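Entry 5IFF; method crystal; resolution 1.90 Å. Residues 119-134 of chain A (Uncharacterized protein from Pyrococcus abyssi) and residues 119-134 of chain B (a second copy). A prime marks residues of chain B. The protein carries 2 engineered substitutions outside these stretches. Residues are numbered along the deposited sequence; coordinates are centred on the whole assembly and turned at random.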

# COMPACT_ATOMS: atom_id res chain seq x y z
N TYR A 119 -23.66 6.46 29.38
CA TYR A 119 -22.95 7.27 30.37
C TYR A 119 -22.88 8.74 29.97
O TYR A 119 -21.81 9.34 29.96
N GLY A 120 -24.03 9.30 29.60
CA GLY A 120 -24.11 10.71 29.28
C GLY A 120 -24.05 11.02 27.79
O GLY A 120 -24.46 12.10 27.37
N PHE A 121 -23.55 10.09 26.98
CA PHE A 121 -23.42 10.34 25.54
C PHE A 121 -24.66 9.87 24.80
O PHE A 121 -25.10 8.74 24.98
N ASN A 122 -25.23 10.74 23.97
CA ASN A 122 -26.39 10.35 23.18
C ASN A 122 -26.02 9.27 22.16
O ASN A 122 -24.98 9.36 21.52
N ILE A 123 -26.90 8.28 22.01
CA ILE A 123 -26.68 7.17 21.10
C ILE A 123 -27.51 7.41 19.84
O ILE A 123 -28.71 7.70 19.93
N TYR A 124 -26.86 7.33 18.69
CA TYR A 124 -27.53 7.36 17.38
C TYR A 124 -27.29 6.03 16.71
O TYR A 124 -26.45 5.25 17.16
N GLU A 125 -28.03 5.74 15.65
CA GLU A 125 -27.79 4.53 14.88
C GLU A 125 -27.65 4.88 13.40
O GLU A 125 -28.52 5.55 12.85
N ASP A 126 -26.54 4.49 12.77
CA ASP A 126 -26.39 4.63 11.32
C ASP A 126 -26.92 3.36 10.64
O ASP A 126 -26.55 2.25 11.04
N VAL A 127 -27.75 3.52 9.60
CA VAL A 127 -28.54 2.39 9.10
C VAL A 127 -28.26 2.20 7.60
O VAL A 127 -28.55 3.10 6.81
N TYR A 128 -27.66 1.07 7.26
CA TYR A 128 -27.25 0.74 5.89
C TYR A 128 -28.19 -0.30 5.27
O TYR A 128 -28.42 -1.35 5.86
N PRO A 129 -28.70 -0.02 4.06
CA PRO A 129 -29.62 -0.99 3.44
C PRO A 129 -28.83 -2.15 2.81
O PRO A 129 -27.77 -1.93 2.21
N VAL A 130 -29.35 -3.36 2.97
CA VAL A 130 -28.77 -4.54 2.36
C VAL A 130 -29.83 -5.30 1.56
O VAL A 130 -30.93 -5.54 2.06
N ALA A 131 -29.53 -5.64 0.31
CA ALA A 131 -30.46 -6.48 -0.47
C ALA A 131 -29.91 -7.88 -0.47
O ALA A 131 -28.71 -8.08 -0.69
N LYS A 132 -30.76 -8.88 -0.27
CA LYS A 132 -30.21 -10.23 -0.19
C LYS A 132 -31.21 -11.28 -0.76
O LYS A 132 -32.40 -11.16 -0.54
N LYS A 133 -30.71 -12.27 -1.47
CA LYS A 133 -31.58 -13.34 -2.00
C LYS A 133 -30.90 -14.67 -1.76
O LYS A 133 -29.67 -14.77 -1.91
N GLU A 134 -31.67 -15.70 -1.44
CA GLU A 134 -31.07 -17.02 -1.22
C GLU A 134 -31.55 -18.00 -2.27
O GLU A 134 -32.75 -18.06 -2.54
N TYR B 119 -37.47 -5.15 -6.02
CA TYR B 119 -37.63 -5.98 -7.20
C TYR B 119 -37.32 -7.45 -6.91
O TYR B 119 -36.55 -8.09 -7.65
N GLY B 120 -37.88 -7.97 -5.82
CA GLY B 120 -37.74 -9.39 -5.51
C GLY B 120 -36.65 -9.75 -4.52
O GLY B 120 -36.56 -10.88 -4.08
N PHE B 121 -35.78 -8.80 -4.20
CA PHE B 121 -34.71 -9.04 -3.26
C PHE B 121 -35.20 -8.52 -1.92
O PHE B 121 -35.66 -7.40 -1.82
N ASN B 122 -35.10 -9.34 -0.89
CA ASN B 122 -35.41 -8.87 0.46
C ASN B 122 -34.44 -7.81 0.94
O ASN B 122 -33.23 -7.94 0.75
N ILE B 123 -34.97 -6.77 1.60
CA ILE B 123 -34.16 -5.70 2.16
C ILE B 123 -33.92 -5.93 3.64
O ILE B 123 -34.86 -6.18 4.41
N TYR B 124 -32.65 -5.85 4.03
CA TYR B 124 -32.24 -5.91 5.43
C TYR B 124 -31.55 -4.59 5.77
O TYR B 124 -31.15 -3.84 4.87
N GLU B 125 -31.38 -4.32 7.06
CA GLU B 125 -30.74 -3.09 7.52
C GLU B 125 -29.60 -3.41 8.48
O GLU B 125 -29.78 -4.18 9.44
N ASP B 126 -28.41 -2.90 8.19
CA ASP B 126 -27.28 -3.11 9.09
C ASP B 126 -27.19 -1.88 9.96
O ASP B 126 -27.16 -0.77 9.44
N VAL B 127 -27.17 -2.07 11.29
CA VAL B 127 -27.31 -0.96 12.23
C VAL B 127 -26.04 -0.74 13.04
O VAL B 127 -25.63 -1.63 13.80
N TYR B 128 -25.44 0.43 12.88
CA TYR B 128 -24.16 0.78 13.50
C TYR B 128 -24.41 1.80 14.62
O TYR B 128 -25.02 2.84 14.37
N PRO B 129 -23.92 1.51 15.83
CA PRO B 129 -24.14 2.45 16.94
C PRO B 129 -23.17 3.62 16.89
O PRO B 129 -22.00 3.46 16.53
N VAL B 130 -23.65 4.81 17.25
CA VAL B 130 -22.80 5.99 17.30
C VAL B 130 -23.06 6.76 18.59
O VAL B 130 -24.21 7.03 18.91
N ALA B 131 -22.01 7.09 19.34
CA ALA B 131 -22.16 7.91 20.56
C ALA B 131 -21.75 9.36 20.29
O ALA B 131 -20.72 9.60 19.64
N LYS B 132 -22.52 10.32 20.79
CA LYS B 132 -22.27 11.72 20.48
C LYS B 132 -22.59 12.66 21.63
O LYS B 132 -23.55 12.45 22.36
N LYS B 133 -21.80 13.71 21.76
CA LYS B 133 -22.10 14.73 22.74
C LYS B 133 -21.73 16.08 22.13
O LYS B 133 -20.76 16.18 21.38
N GLU B 134 -22.54 17.10 22.40
CA GLU B 134 -22.25 18.44 21.91
C GLU B 134 -21.95 19.38 23.08
O GLU B 134 -22.70 19.43 24.05

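Strands 121-134 of the two copies pair antiparallel about Val127 and Val127′, so most contacts along chain B recur, in near-equal form, with the chains exchanged. The carbonyl O of Tyr119′ accepts from a water (2.5 Å) that also takes a hydrogen bond from Lys133 NZ (2.7 Å). Phe121′ (chi1 m) offers one ring face to Lys133, whose CE lies 3.5 Å from the ring centroid; NZ, 4.2 Å from it, makes an off-centre cation-pi contact. Ile123′ (m, m) brings CD1 to 4.1 Å from Ala131 CB. On the other face of the sheet, Tyr124′ (m) packs beside Val130, CB to CB 4.1 Å, and its CE1 lies 4.0 Å from Lys132 CB; Tyr124′ N donates a hydrogen bond to Val130 O, 2.6 Å, holding the two backbones in register. Glu125′ (m, t) returns to the Ile123′ face, its CB 3.7 Å from Val127 CG1. Asp126′ (m) sets OD2 3.5 Å from Val130 CG2, an apolar neighbour; its carboxylate finds polar partners elsewhere in the structure. Val127′ (t) faces Val127 across a non-hydrogen-bonded pair, and its CG1 reaches Glu125 CD, 3.5 Å. Tyr128′ (m) meets its own copy obliquely, CD1 to Tyr128 CD1 3.6 Å, ring planes at 52°. Val130′ (t) repeats the Asp126′ contact with the chains exchanged, CG2 to Asp126 OD2 3.4 Å. Ala131′ CB touches Ile123 CD1 at 3.8 Å, and extended-then-turned Lys133′ (t, t, m, t) lays CE over Phe121, 3.6 Å from the ring centroid.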

# COMPACT_ATOMS: atom_id res chain seq x y z
CB TYR A 119 -21.55 6.72 30.62
CG TYR A 119 -21.60 5.35 31.23
CD1 TYR A 119 -21.84 5.17 32.59
CD2 TYR A 119 -21.45 4.22 30.44
CE1 TYR A 119 -21.91 3.90 33.15
CE2 TYR A 119 -21.52 2.95 30.98
CZ TYR A 119 -21.75 2.78 32.33
OH TYR A 119 -21.81 1.50 32.83
CB PHE A 121 -22.19 9.63 24.97
CG PHE A 121 -20.89 10.26 25.36
CD1 PHE A 121 -20.43 10.20 26.68
CD2 PHE A 121 -20.10 10.88 24.42
CE1 PHE A 121 -19.22 10.78 27.04
CE2 PHE A 121 -18.89 11.45 24.76
CZ PHE A 121 -18.44 11.40 26.06
CB ASN A 122 -26.98 11.54 22.45
CG ASN A 122 -27.76 12.44 23.37
OD1 ASN A 122 -28.24 12.00 24.41
ND2 ASN A 122 -27.90 13.70 23.00
CB ILE A 123 -27.04 5.80 21.76
CG1 ILE A 123 -26.06 5.46 22.90
CG2 ILE A 123 -27.06 4.66 20.74
CD1 ILE A 123 -24.59 5.42 22.45
CB TYR A 124 -27.02 8.50 16.49
CG TYR A 124 -27.39 9.87 17.03
CD1 TYR A 124 -28.51 10.54 16.58
CD2 TYR A 124 -26.61 10.47 18.03
CE1 TYR A 124 -28.86 11.79 17.10
CE2 TYR A 124 -26.95 11.71 18.55
CZ TYR A 124 -28.07 12.36 18.08
OH TYR A 124 -28.41 13.60 18.58
CB GLU A 125 -28.92 3.52 15.12
CG GLU A 125 -28.79 2.73 16.41
CD GLU A 125 -30.01 1.82 16.73
OE1 GLU A 125 -31.12 2.04 16.19
OE2 GLU A 125 -29.85 0.87 17.53
CB ASP A 126 -24.94 4.89 10.92
CG ASP A 126 -24.51 6.32 11.22
OD1 ASP A 126 -25.39 7.21 11.18
OD2 ASP A 126 -23.31 6.55 11.46
CB VAL A 127 -30.07 2.59 9.34
CG1 VAL A 127 -30.82 1.30 9.08
CG2 VAL A 127 -30.36 3.09 10.77
CB TYR A 128 -25.84 0.17 5.87
CG TYR A 128 -24.74 1.12 6.22
CD1 TYR A 128 -24.56 1.57 7.53
CD2 TYR A 128 -23.84 1.55 5.25
CE1 TYR A 128 -23.53 2.44 7.85
CE2 TYR A 128 -22.82 2.42 5.56
CZ TYR A 128 -22.67 2.86 6.86
OH TYR A 128 -21.64 3.72 7.17
CB PRO A 129 -30.33 -0.15 2.36
CG PRO A 129 -29.21 0.75 1.87
CD PRO A 129 -28.36 1.07 3.14
CB VAL A 130 -28.19 -5.45 3.45
CG1 VAL A 130 -27.67 -6.76 2.88
CG2 VAL A 130 -27.05 -4.71 4.20
CB ALA A 131 -30.63 -5.96 -1.92
CB LYS A 132 -29.83 -10.54 1.27
CG LYS A 132 -29.21 -11.90 1.53
CD LYS A 132 -28.99 -12.15 3.06
CE LYS A 132 -29.08 -13.63 3.40
NZ LYS A 132 -28.58 -14.06 4.75
CB LYS A 133 -31.85 -13.13 -3.51
CG LYS A 133 -32.90 -14.10 -4.10
CD LYS A 133 -33.10 -13.82 -5.60
CE LYS A 133 -33.86 -12.53 -5.86
NZ LYS A 133 -34.55 -12.54 -7.21
CB GLU A 134 -31.42 -17.55 0.19
CG GLU A 134 -30.85 -18.94 0.40
CD GLU A 134 -31.26 -19.59 1.75
OE1 GLU A 134 -31.72 -18.87 2.66
OE2 GLU A 134 -31.11 -20.82 1.86
CB TYR B 119 -36.75 -5.44 -8.36
CG TYR B 119 -37.20 -4.06 -8.83
CD1 TYR B 119 -38.37 -3.90 -9.58
CD2 TYR B 119 -36.49 -2.92 -8.47
CE1 TYR B 119 -38.81 -2.67 -9.98
CE2 TYR B 119 -36.91 -1.65 -8.86
CZ TYR B 119 -38.08 -1.54 -9.62
OH TYR B 119 -38.51 -0.30 -10.02
CB PHE B 121 -33.42 -8.31 -3.68
CG PHE B 121 -32.70 -8.94 -4.84
CD1 PHE B 121 -33.24 -8.91 -6.13
CD2 PHE B 121 -31.46 -9.54 -4.67
CE1 PHE B 121 -32.55 -9.49 -7.20
CE2 PHE B 121 -30.76 -10.09 -5.73
CZ PHE B 121 -31.32 -10.09 -7.00
CB ASN B 122 -35.41 -10.05 1.41
CG ASN B 122 -36.48 -11.07 1.05
OD1 ASN B 122 -36.19 -12.10 0.46
ND2 ASN B 122 -37.72 -10.77 1.39
CB ILE B 123 -34.82 -4.32 1.99
CG1 ILE B 123 -34.92 -3.93 0.51
CG2 ILE B 123 -34.02 -3.24 2.76
CD1 ILE B 123 -33.58 -3.76 -0.17
CB TYR B 124 -31.26 -7.05 5.70
CG TYR B 124 -31.82 -8.43 5.54
CD1 TYR B 124 -32.06 -8.97 4.27
CD2 TYR B 124 -32.09 -9.22 6.65
CE1 TYR B 124 -32.56 -10.27 4.12
CE2 TYR B 124 -32.60 -10.53 6.50
CZ TYR B 124 -32.83 -11.03 5.24
OH TYR B 124 -33.31 -12.29 5.07
CB GLU B 125 -31.79 -2.17 8.16
CG GLU B 125 -32.72 -1.54 7.08
CD GLU B 125 -33.86 -0.70 7.65
OE1 GLU B 125 -34.22 -0.90 8.81
OE2 GLU B 125 -34.38 0.17 6.93
CB ASP B 126 -25.96 -3.33 8.34
CG ASP B 126 -25.88 -4.71 7.68
OD1 ASP B 126 -26.77 -5.54 7.95
OD2 ASP B 126 -24.91 -4.97 6.94
CB VAL B 127 -28.46 -1.23 13.20
CG1 VAL B 127 -28.71 -0.04 14.09
CG2 VAL B 127 -29.71 -1.57 12.41
CB TYR B 128 -23.18 1.37 12.49
CG TYR B 128 -22.59 0.40 11.47
CD1 TYR B 128 -23.39 -0.19 10.48
CD2 TYR B 128 -21.23 0.11 11.48
CE1 TYR B 128 -22.83 -1.06 9.54
CE2 TYR B 128 -20.68 -0.75 10.55
CZ TYR B 128 -21.48 -1.33 9.59
OH TYR B 128 -20.91 -2.19 8.67
CB PRO B 129 -23.92 1.57 18.19
CG PRO B 129 -22.87 0.59 17.76
CD PRO B 129 -23.09 0.37 16.23
CB VAL B 130 -23.05 6.91 16.12
CG1 VAL B 130 -22.21 8.15 16.24
CG2 VAL B 130 -22.71 6.18 14.81
CB ALA B 131 -21.35 7.33 21.68
CB LYS B 132 -23.10 12.14 19.28
CG LYS B 132 -22.61 13.42 18.61
CD LYS B 132 -22.40 13.17 17.11
CE LYS B 132 -23.68 13.39 16.33
NZ LYS B 132 -24.01 14.85 16.21
CB LYS B 133 -21.33 14.46 24.04
CG LYS B 133 -21.59 15.47 25.13
CD LYS B 133 -20.76 15.16 26.38
CE LYS B 133 -21.13 13.82 27.00
NZ LYS B 133 -20.60 13.78 28.40
CB GLU B 134 -23.43 18.99 21.10
CG GLU B 134 -23.24 20.43 20.61
CD GLU B 134 -24.37 20.92 19.71
OE1 GLU B 134 -25.42 20.24 19.63
OE2 GLU B 134 -24.21 21.99 19.07
O HOH W 1 -36.05 -10.49 -8.09